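Side-chain contacts in processed glycerol phosphate lipoteichoic acid synthase 2 (PDB 2W8D), which belongs to the sulfatase family of the alkaline phosphatase clan and carries a magnesium ion in its folded alpha/beta domain: residues A[315-318]-A[319-322]; A[323-327]-A[328-332]; A[180-183]-A[184-187]. All blocks are in the same frame, centred on the assembly; numbering follows the deposited sequence.

Along the chain the order is interaction 3, interaction 1, interaction 2. Interaction 3 lies where helix 171-183 gives way to the chain leading into strand 189-194. Interaction 1 is the closing part of helix 313-320, and interaction 2 is the loop that follows directly. Interactions 1 and 2 touch, their centres about 10 Å apart, with polar and apolar contacts tying the loop back to the helix it leaves. Interaction 3 stands apart, its centre about 23 Å from that of interaction 1 and 29 Å from that of interaction 2. Both helices pack against the large mixed sheet, so interactions 1 and 3 are two separate helix exits joined through one sheet.

Interaction 1: A[315-318]-A[319-322]; sequences PTIL and HLLG
P315 to L318 meet H319 to L321 in the closing turns of helix 313-320, where apolar side chains face the large mixed sheet and a histidine lies on another flank. The backbone steps regularly at first: L320 N bonds to T316 O at 3.0 Å, and L321 N to I317 O at 3.1 Å. On the sheet side, I317 CD1 is 4.3 Å from L320 CD1, while I317 CG2 lies alongside L321 CD1. Branched apolar side chains suit this flank, because I317 and L321 rest on strands 33-39 and 251-257, and L320 on I294.

The helix then stops in a Schellman motif. G322 takes a positive phi of 82°, which a residue without a CB accepts readily, and its N bonds to H319 O at 2.9 Å; V323 N probably bonds farther back to L318 O.

P315 O has two roles. H319 N bonds to it at 3.1 Å, from above the carbonyl plane, and the same oxygen sits over one face of the H319 ring, 3.0 Å from CG and offset toward the rim. With chi1 at -71°, CG stays beside the backbone N, which brings the ring over that carbonyl. Histidine suits the place because both ring nitrogens bond, fixing its rotation: ND1 with D334 OD2 and NE2 with T325 OG1. The T316 hydroxyl serves two backbone partners, D312 O and I335 N.

Interaction 2: A[323-327]-A[328-332]; sequences VDTKD and YLMSG
T325 and Y328 close a type I beta turn, set in the loop that leads away from helix 313-320. Its hydrogen bond runs from Y328 N to T325 O at 3.2 Å, fairly straight at the hydrogen (160°) but arriving from above the carbonyl plane. An Asx turn leads into it: D324 OD1 accepts from K326 N at 3.1 Å, met from above the carboxylate plane. Aspartate suits this place because its short side chain, with CG anti to the backbone N (chi1 -180°), can reach a peptide N-H two residues on. K326, at the second position of the beta turn, carries its charged chain on the exposed side. A further, weak bond from M330 N to Y328 O spans L329, the centre of an inverse gamma turn. Outside the two segments, D327 O bonds to Y404 OH.

Packing centres on the tyrosine ring, whose edge meets T325 and the carbonyl before it. T325 CA lies in the ring plane, 3.7 Å from CD2, and D324 O comes near that plane, 3.6 Å from CE2. V323, the Y328 ring and M330 give I118 of helix 115-118 carbon surface to pack on. Threonine serves two ends, its hydroxyl held by H319 while its methyl packs: M330, a selenomethionine extended beyond CB, brings SE to 4.3 Å from T325 CG2.

Interaction 3: A[180-183]-A[184-187]; sequences PLLE and SLPQ
S184 and L185 fold back on L181 and L182 as the chain leaves helix 171-183, in a beta-alpha-beta crossover that joins parallel strands 150-152 and 189-194 past strand 125-130.

Among the hydrogen bonds, L181 O is the carbonyl that accepts twice, from S184 N at 3.2 Å and from S184 OG at 3.1 Å, both on the same face of its plane; the hydroxyl is tilted 22° from that plane, whereas the N-H stands well above it. Serine suits the place because its hydroxyl hangs on a short side chain: turned between the backbone N and the carbonyl carbon (chi1 89°), OG points back at the preceding turn. A tetraethylene glycol, probably from the crystallisation liquor, lies near, with a weak bond to OG. A weak bond from S184 N to P180 O is the remnant of the alpha-helical step, while L185 N takes L182 O, three residues back, at 3.2 Å. At the start of this last turn P180, a proline, has no N-H to give to the turn before, and the helix is kinked there.

Packing contacts face the sheet. L181, L182 and L185 touch residues of its strands, among them F129, F152 and T191, and leucine suits all three positions. L185 CD1 sets a methyl against a carbonyl oxygen, 3.4 Å from L181 O. The apolar pair is made by its other methyl: L185 CD2 lies 4.0 Å from L182 CD1, where the two leucine side chains cross at about a right angle.

Interaction 1: A[315-318]-A[319-322]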
ATOM      1  N   PRO A 315      -2.774 -11.063   0.199  1.00 17.32           N
ATOM      2  CA  PRO A 315      -2.999 -12.389  -0.433  1.00 16.84           C
ATOM      3  C   PRO A 315      -2.344 -12.576  -1.793  1.00 17.57           C
ATOM      4  O   PRO A 315      -2.068 -13.706  -2.183  1.00 18.90           O
ATOM      5  CB  PRO A 315      -4.518 -12.462  -0.593  1.00 16.94           C
ATOM      6  CG  PRO A 315      -5.044 -11.037  -0.290  1.00 16.35           C
ATOM      7  CD  PRO A 315      -4.048 -10.437   0.622  1.00 15.90           C
ATOM      8  N   THR A 316      -2.107 -11.503  -2.535  1.00 17.36           N
ATOM      9  CA  THR A 316      -1.433 -11.641  -3.808  1.00 16.47           C
ATOM     10  C   THR A 316      -0.022 -12.154  -3.484  1.00 16.37           C
ATOM     11  O   THR A 316       0.439 -13.166  -4.039  1.00 16.39           O
ATOM     12  CB  THR A 316      -1.411 -10.267  -4.578  1.00 17.16           C
ATOM     13  OG1 THR A 316      -2.744  -9.715  -4.661  1.00 17.40           O
ATOM     14  CG2 THR A 316      -0.854 -10.422  -5.951  1.00 12.57           C
ATOM     15  N   ILE A 317       0.619 -11.473  -2.541  1.00 16.26           N
ATOM     16  CA  ILE A 317       1.990 -11.727  -2.147  1.00 16.33           C
ATOM     17  C   ILE A 317       2.147 -13.076  -1.505  1.00 17.05           C
ATOM     18  O   ILE A 317       3.054 -13.818  -1.846  1.00 17.85           O
ATOM     19  CB  ILE A 317       2.476 -10.660  -1.174  1.00 16.31           C
ATOM     20  CG1 ILE A 317       2.378  -9.283  -1.843  1.00 15.59           C
ATOM     21  CG2 ILE A 317       3.902 -10.963  -0.690  1.00 16.50           C
ATOM     22  CD1 ILE A 317       2.952  -9.247  -3.261  1.00 14.18           C
ATOM     23  N   LEU A 318       1.262 -13.400  -0.572  1.00 17.51           N
ATOM     24  CA  LEU A 318       1.306 -14.686   0.101  1.00 17.88           C
ATOM     25  C   LEU A 318       1.182 -15.824  -0.909  1.00 17.51           C
ATOM     26  O   LEU A 318       1.951 -16.775  -0.867  1.00 17.78           O
ATOM     27  CB  LEU A 318       0.215 -14.761   1.167  1.00 17.86           C
ATOM     28  CG  LEU A 318       0.562 -14.815   2.656  1.00 20.09           C
ATOM     29  CD1 LEU A 318       2.040 -14.564   3.036  1.00 21.93           C
ATOM     30  CD2 LEU A 318      -0.382 -13.955   3.445  1.00 22.29           C
ATOM     31  N   HIS A 319       0.243 -15.683  -1.840  1.00 17.51           N
ATOM     32  CA  HIS A 319       0.048 -16.646  -2.915  1.00 17.12           C
ATOM     33  C   HIS A 319       1.293 -16.820  -3.757  1.00 16.63           C
ATOM     34  O   HIS A 319       1.688 -17.952  -4.008  1.00 16.53           O
ATOM     35  CB  HIS A 319      -1.198 -16.325  -3.761  1.00 16.53           C
ATOM     36  CG  HIS A 319      -2.481 -16.587  -3.030  1.00 18.37           C
ATOM     37  ND1 HIS A 319      -3.720 -16.264  -3.544  1.00 17.75           N
ATOM     38  CD2 HIS A 319      -2.711 -17.116  -1.800  1.00 17.94           C
ATOM     39  CE1 HIS A 319      -4.656 -16.592  -2.671  1.00 16.46           C
ATOM     40  NE2 HIS A 319      -4.070 -17.115  -1.607  1.00 18.21           N
ATOM     41  N   LEU A 320       1.927 -15.713  -4.137  1.00 16.67           N
ATOM     42  CA  LEU A 320       3.194 -15.769  -4.873  1.00 17.20           C
ATOM     43  C   LEU A 320       4.241 -16.595  -4.100  1.00 17.84           C
ATOM     44  O   LEU A 320       5.027 -17.331  -4.706  1.00 17.99           O
ATOM     45  CB  LEU A 320       3.726 -14.367  -5.186  1.00 16.64           C
ATOM     46  CG  LEU A 320       3.161 -13.629  -6.415  1.00 16.58           C
ATOM     47  CD1 LEU A 320       3.493 -12.143  -6.361  1.00 14.07           C
ATOM     48  CD2 LEU A 320       3.661 -14.219  -7.721  1.00 14.92           C
ATOM     49  N   LEU A 321       4.212 -16.505  -2.769  1.00 18.32           N
ATOM     50  CA  LEU A 321       5.171 -17.229  -1.920  1.00 19.02           C
ATOM     51  C   LEU A 321       4.758 -18.664  -1.638  1.00 19.46           C
ATOM     52  O   LEU A 321       5.442 -19.394  -0.915  1.00 19.88           O
ATOM     53  CB  LEU A 321       5.367 -16.493  -0.596  1.00 18.99           C
ATOM     54  CG  LEU A 321       6.013 -15.112  -0.587  1.00 17.77           C
ATOM     55  CD1 LEU A 321       5.820 -14.502   0.795  1.00 16.54           C
ATOM     56  CD2 LEU A 321       7.490 -15.230  -0.906  1.00 18.19           C
ATOM     57  N   GLY A 322       3.636 -19.078  -2.201  1.00 20.25           N
ATOM     58  CA  GLY A 322       3.192 -20.454  -2.014  1.00 20.89           C
ATOM     59  C   GLY A 322       2.456 -20.675  -0.708  1.00 21.43           C
ATOM     60  O   GLY A 322       2.307 -21.802  -0.281  1.00 21.08           O
TER

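Interaction 2: A[323-327]-A[328-332]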
ATOM      1  N   VAL A 323       1.967 -19.614  -0.063  1.00 22.51           N
ATOM      2  CA  VAL A 323       1.178 -19.852   1.144  1.00 23.51           C
ATOM      3  C   VAL A 323      -0.319 -19.669   0.999  1.00 24.63           C
ATOM      4  O   VAL A 323      -0.805 -18.647   0.554  1.00 25.18           O
ATOM      5  CB  VAL A 323       1.825 -19.328   2.489  1.00 23.29           C
ATOM      6  CG1 VAL A 323       3.022 -18.445   2.241  1.00 23.23           C
ATOM      7  CG2 VAL A 323       0.804 -18.708   3.444  1.00 23.04           C
ATOM      8  N   ASP A 324      -1.025 -20.728   1.362  1.00 26.52           N
ATOM      9  CA  ASP A 324      -2.473 -20.825   1.260  1.00 28.26           C
ATOM     10  C   ASP A 324      -3.192 -19.962   2.303  1.00 28.28           C
ATOM     11  O   ASP A 324      -3.010 -20.152   3.508  1.00 28.46           O
ATOM     12  CB  ASP A 324      -2.889 -22.301   1.418  1.00 28.96           C
ATOM     13  CG  ASP A 324      -4.395 -22.506   1.314  1.00 31.37           C
ATOM     14  OD1 ASP A 324      -5.096 -21.599   0.781  1.00 33.76           O
ATOM     15  OD2 ASP A 324      -4.867 -23.580   1.758  1.00 33.37           O
ATOM     16  N   THR A 325      -4.029 -19.043   1.819  1.00 28.69           N
ATOM     17  CA  THR A 325      -4.696 -18.055   2.662  1.00 28.43           C
ATOM     18  C   THR A 325      -6.154 -18.378   2.993  1.00 28.37           C
ATOM     19  O   THR A 325      -6.828 -17.576   3.643  1.00 28.79           O
ATOM     20  CB  THR A 325      -4.635 -16.643   2.046  1.00 28.49           C
ATOM     21  OG1 THR A 325      -5.189 -16.664   0.729  1.00 29.25           O
ATOM     22  CG2 THR A 325      -3.216 -16.127   1.998  1.00 28.20           C
ATOM     23  N   LYS A 326      -6.635 -19.538   2.555  1.00 28.05           N
ATOM     24  CA  LYS A 326      -8.013 -19.967   2.824  1.00 27.95           C
ATOM     25  C   LYS A 326      -8.383 -20.039   4.306  1.00 27.17           C
ATOM     26  O   LYS A 326      -9.550 -19.875   4.656  1.00 26.92           O
ATOM     27  CB  LYS A 326      -8.322 -21.319   2.151  1.00 28.13           C
ATOM     28  CG  LYS A 326      -9.833 -21.617   2.037  1.00 29.68           C
ATOM     29  CD  LYS A 326     -10.174 -22.714   1.013  1.00 31.32           C
ATOM     30  CE  LYS A 326     -11.634 -22.607   0.528  1.00 31.21           C
ATOM     31  NZ  LYS A 326     -11.786 -23.021  -0.916  1.00 30.28           N
ATOM     32  N   ASP A 327      -7.408 -20.305   5.166  1.00 26.68           N
ATOM     33  CA  ASP A 327      -7.713 -20.439   6.590  1.00 26.31           C
ATOM     34  C   ASP A 327      -7.619 -19.127   7.392  1.00 25.44           C
ATOM     35  O   ASP A 327      -7.918 -19.107   8.582  1.00 25.47           O
ATOM     36  CB  ASP A 327      -6.886 -21.554   7.235  1.00 26.83           C
ATOM     37  CG  ASP A 327      -7.664 -22.299   8.320  1.00 28.45           C
ATOM     38  OD1 ASP A 327      -8.860 -21.985   8.527  1.00 30.80           O
ATOM     39  OD2 ASP A 327      -7.095 -23.205   8.970  1.00 30.24           O
ATOM     40  N   TYR A 328      -7.243 -18.031   6.738  1.00 24.27           N
ATOM     41  CA  TYR A 328      -7.170 -16.720   7.403  1.00 23.07           C
ATOM     42  C   TYR A 328      -8.370 -15.840   7.151  1.00 22.36           C
ATOM     43  O   TYR A 328      -8.960 -15.866   6.074  1.00 22.04           O
ATOM     44  CB  TYR A 328      -5.917 -15.970   6.971  1.00 22.58           C
ATOM     45  CG  TYR A 328      -4.684 -16.753   7.269  1.00 24.04           C
ATOM     46  CD1 TYR A 328      -4.210 -16.858   8.577  1.00 23.43           C
ATOM     47  CD2 TYR A 328      -3.999 -17.423   6.256  1.00 24.75           C
ATOM     48  CE1 TYR A 328      -3.078 -17.575   8.868  1.00 25.53           C
ATOM     49  CE2 TYR A 328      -2.858 -18.164   6.547  1.00 26.97           C
ATOM     50  CZ  TYR A 328      -2.410 -18.232   7.862  1.00 27.54           C
ATOM     51  OH  TYR A 328      -1.286 -18.960   8.174  1.00 32.32           O
ATOM     52  N   LEU A 329      -8.692 -15.012   8.134  1.00 21.82           N
ATOM     53  CA  LEU A 329      -9.794 -14.087   8.003  1.00 21.21           C
ATOM     54  C   LEU A 329      -9.265 -12.771   7.444  1.00 21.49           C
ATOM     55  O   LEU A 329      -8.857 -11.880   8.191  1.00 22.23           O
ATOM     56  CB  LEU A 329     -10.498 -13.909   9.345  1.00 21.17           C
ATOM     57  CG  LEU A 329     -11.130 -15.169   9.955  1.00 20.07           C
ATOM     58  CD1 LEU A 329     -12.046 -14.763  11.067  1.00 19.96           C
ATOM     59  CD2 LEU A 329     -11.907 -15.996   8.925  1.00 18.69           C
HETATM   60  N   MSE A 330      -9.266 -12.689   6.115  1.00 21.04           N
HETATM   61  CA  MSE A 330      -8.724 -11.587   5.361  1.00 20.54           C
HETATM   62  C   MSE A 330      -9.817 -11.065   4.443  1.00 19.94           C
HETATM   63  O   MSE A 330     -10.549 -11.838   3.848  1.00 19.26           O
HETATM   64  CB  MSE A 330      -7.525 -12.048   4.546  1.00 20.78           C
HETATM   65  CG  MSE A 330      -6.262 -12.228   5.374  1.00 23.41           C
HETATM   66 SE   MSE A 330      -4.709 -12.786   4.317  1.00 30.78          SE
HETATM   67  CE  MSE A 330      -3.355 -12.478   5.695  1.00 31.44           C
ATOM     68  N   SER A 331      -9.909  -9.744   4.328  1.00 19.16           N
ATOM     69  CA  SER A 331     -10.947  -9.109   3.538  1.00 19.17           C
ATOM     70  C   SER A 331     -10.643  -9.094   2.050  1.00 18.38           C
ATOM     71  O   SER A 331     -11.564  -9.063   1.229  1.00 18.35           O
ATOM     72  CB  SER A 331     -11.156  -7.670   4.022  1.00 19.05           C
ATOM     73  OG  SER A 331     -11.859  -7.685   5.259  1.00 21.09           O
ATOM     74  N   GLY A 332      -9.357  -9.112   1.705  1.00 17.80           N
ATOM     75  CA  GLY A 332      -8.929  -8.916   0.313  1.00 17.74           C
ATOM     76  C   GLY A 332      -8.920 -10.148  -0.575  1.00 17.58           C
ATOM     77  O   GLY A 332      -9.054 -11.278  -0.128  1.00 17.05           O
TER

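Interaction 3: A[180-183]-A[184-187]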
ATOM      1  N   PRO A 180      23.421  -1.475   4.635  1.00 17.48           N
ATOM      2  CA  PRO A 180      24.090  -2.414   5.570  1.00 17.20           C
ATOM      3  C   PRO A 180      23.145  -2.975   6.624  1.00 16.57           C
ATOM      4  O   PRO A 180      23.317  -4.089   7.089  1.00 15.90           O
ATOM      5  CB  PRO A 180      25.189  -1.565   6.240  1.00 17.36           C
ATOM      6  CG  PRO A 180      24.849  -0.136   5.913  1.00 18.24           C
ATOM      7  CD  PRO A 180      24.060  -0.146   4.630  1.00 17.56           C
ATOM      8  N   LEU A 181      22.124  -2.212   6.985  1.00 16.28           N
ATOM      9  CA  LEU A 181      21.174  -2.717   7.934  1.00 15.39           C
ATOM     10  C   LEU A 181      20.405  -3.863   7.276  1.00 16.15           C
ATOM     11  O   LEU A 181      20.234  -4.925   7.857  1.00 17.23           O
ATOM     12  CB  LEU A 181      20.268  -1.594   8.426  1.00 14.62           C
ATOM     13  CG  LEU A 181      21.044  -0.431   9.052  1.00 12.91           C
ATOM     14  CD1 LEU A 181      20.101   0.723   9.272  1.00  9.27           C
ATOM     15  CD2 LEU A 181      21.807  -0.836  10.397  1.00  7.58           C
ATOM     16  N   LEU A 182      19.995  -3.674   6.038  1.00 16.60           N
ATOM     17  CA  LEU A 182      19.225  -4.695   5.342  1.00 17.20           C
ATOM     18  C   LEU A 182      20.030  -5.957   5.049  1.00 18.17           C
ATOM     19  O   LEU A 182      19.490  -7.060   5.118  1.00 19.21           O
ATOM     20  CB  LEU A 182      18.677  -4.145   4.035  1.00 16.08           C
ATOM     21  CG  LEU A 182      17.880  -5.153   3.226  1.00 15.26           C
ATOM     22  CD1 LEU A 182      16.522  -5.409   3.899  1.00 12.06           C
ATOM     23  CD2 LEU A 182      17.728  -4.628   1.815  1.00 14.69           C
ATOM     24  N   GLU A 183      21.305  -5.777   4.717  1.00 18.40           N
ATOM     25  CA  GLU A 183      22.203  -6.865   4.386  1.00 19.26           C
ATOM     26  C   GLU A 183      22.649  -7.654   5.632  1.00 19.30           C
ATOM     27  O   GLU A 183      23.228  -8.730   5.514  1.00 18.84           O
ATOM     28  CB  GLU A 183      23.418  -6.311   3.611  1.00 19.49           C
ATOM     29  CG  GLU A 183      23.033  -5.694   2.243  1.00 21.58           C
ATOM     30  CD  GLU A 183      24.009  -4.617   1.694  1.00 24.26           C
ATOM     31  OE1 GLU A 183      25.094  -4.377   2.262  1.00 23.54           O
ATOM     32  OE2 GLU A 183      23.672  -3.991   0.660  1.00 26.77           O
ATOM     33  N   SER A 184      22.359  -7.131   6.825  1.00 19.56           N
ATOM     34  CA  SER A 184      22.672  -7.845   8.061  1.00 19.50           C
ATOM     35  C   SER A 184      21.513  -8.787   8.472  1.00 19.02           C
ATOM     36  O   SER A 184      21.631  -9.562   9.412  1.00 18.65           O
ATOM     37  CB  SER A 184      23.056  -6.862   9.185  1.00 19.54           C
ATOM     38  OG  SER A 184      21.908  -6.436   9.920  1.00 21.66           O
ATOM     39  N   LEU A 185      20.408  -8.741   7.742  1.00 18.90           N
ATOM     40  CA  LEU A 185      19.226  -9.510   8.129  1.00 19.29           C
ATOM     41  C   LEU A 185      19.354 -10.982   7.752  1.00 19.68           C
ATOM     42  O   LEU A 185      19.623 -11.316   6.597  1.00 19.58           O
ATOM     43  CB  LEU A 185      17.959  -8.917   7.505  1.00 18.59           C
ATOM     44  CG  LEU A 185      17.074  -7.950   8.303  1.00 18.59           C
ATOM     45  CD1 LEU A 185      17.853  -6.930   9.115  1.00 17.51           C
ATOM     46  CD2 LEU A 185      16.058  -7.242   7.381  1.00 13.14           C
ATOM     47  N   PRO A 186      19.129 -11.882   8.724  1.00 20.42           N
ATOM     48  CA  PRO A 186      19.161 -13.300   8.347  1.00 20.53           C
ATOM     49  C   PRO A 186      18.029 -13.560   7.334  1.00 20.72           C
ATOM     50  O   PRO A 186      16.941 -12.999   7.454  1.00 21.16           O
ATOM     51  CB  PRO A 186      18.938 -14.023   9.672  1.00 20.53           C
ATOM     52  CG  PRO A 186      18.236 -13.037  10.519  1.00 20.83           C
ATOM     53  CD  PRO A 186      18.621 -11.668  10.087  1.00 19.43           C
ATOM     54  N   GLN A 187      18.320 -14.366   6.326  1.00 20.33           N
ATOM     55  CA  GLN A 187      17.422 -14.608   5.206  1.00 19.58           C
ATOM     56  C   GLN A 187      16.663 -15.920   5.405  1.00 18.62           C
ATOM     57  O   GLN A 187      17.221 -16.863   5.951  1.00 19.21           O
ATOM     58  CB  GLN A 187      18.246 -14.637   3.909  1.00 19.93           C
ATOM     59  CG  GLN A 187      18.512 -13.226   3.354  1.00 20.87           C
ATOM     60  CD  GLN A 187      19.172 -13.234   2.004  1.00 21.47           C
ATOM     61  OE1 GLN A 187      18.687 -13.861   1.059  1.00 23.03           O
ATOM     62  NE2 GLN A 187      20.285 -12.521   1.896  1.00 20.76           N
TER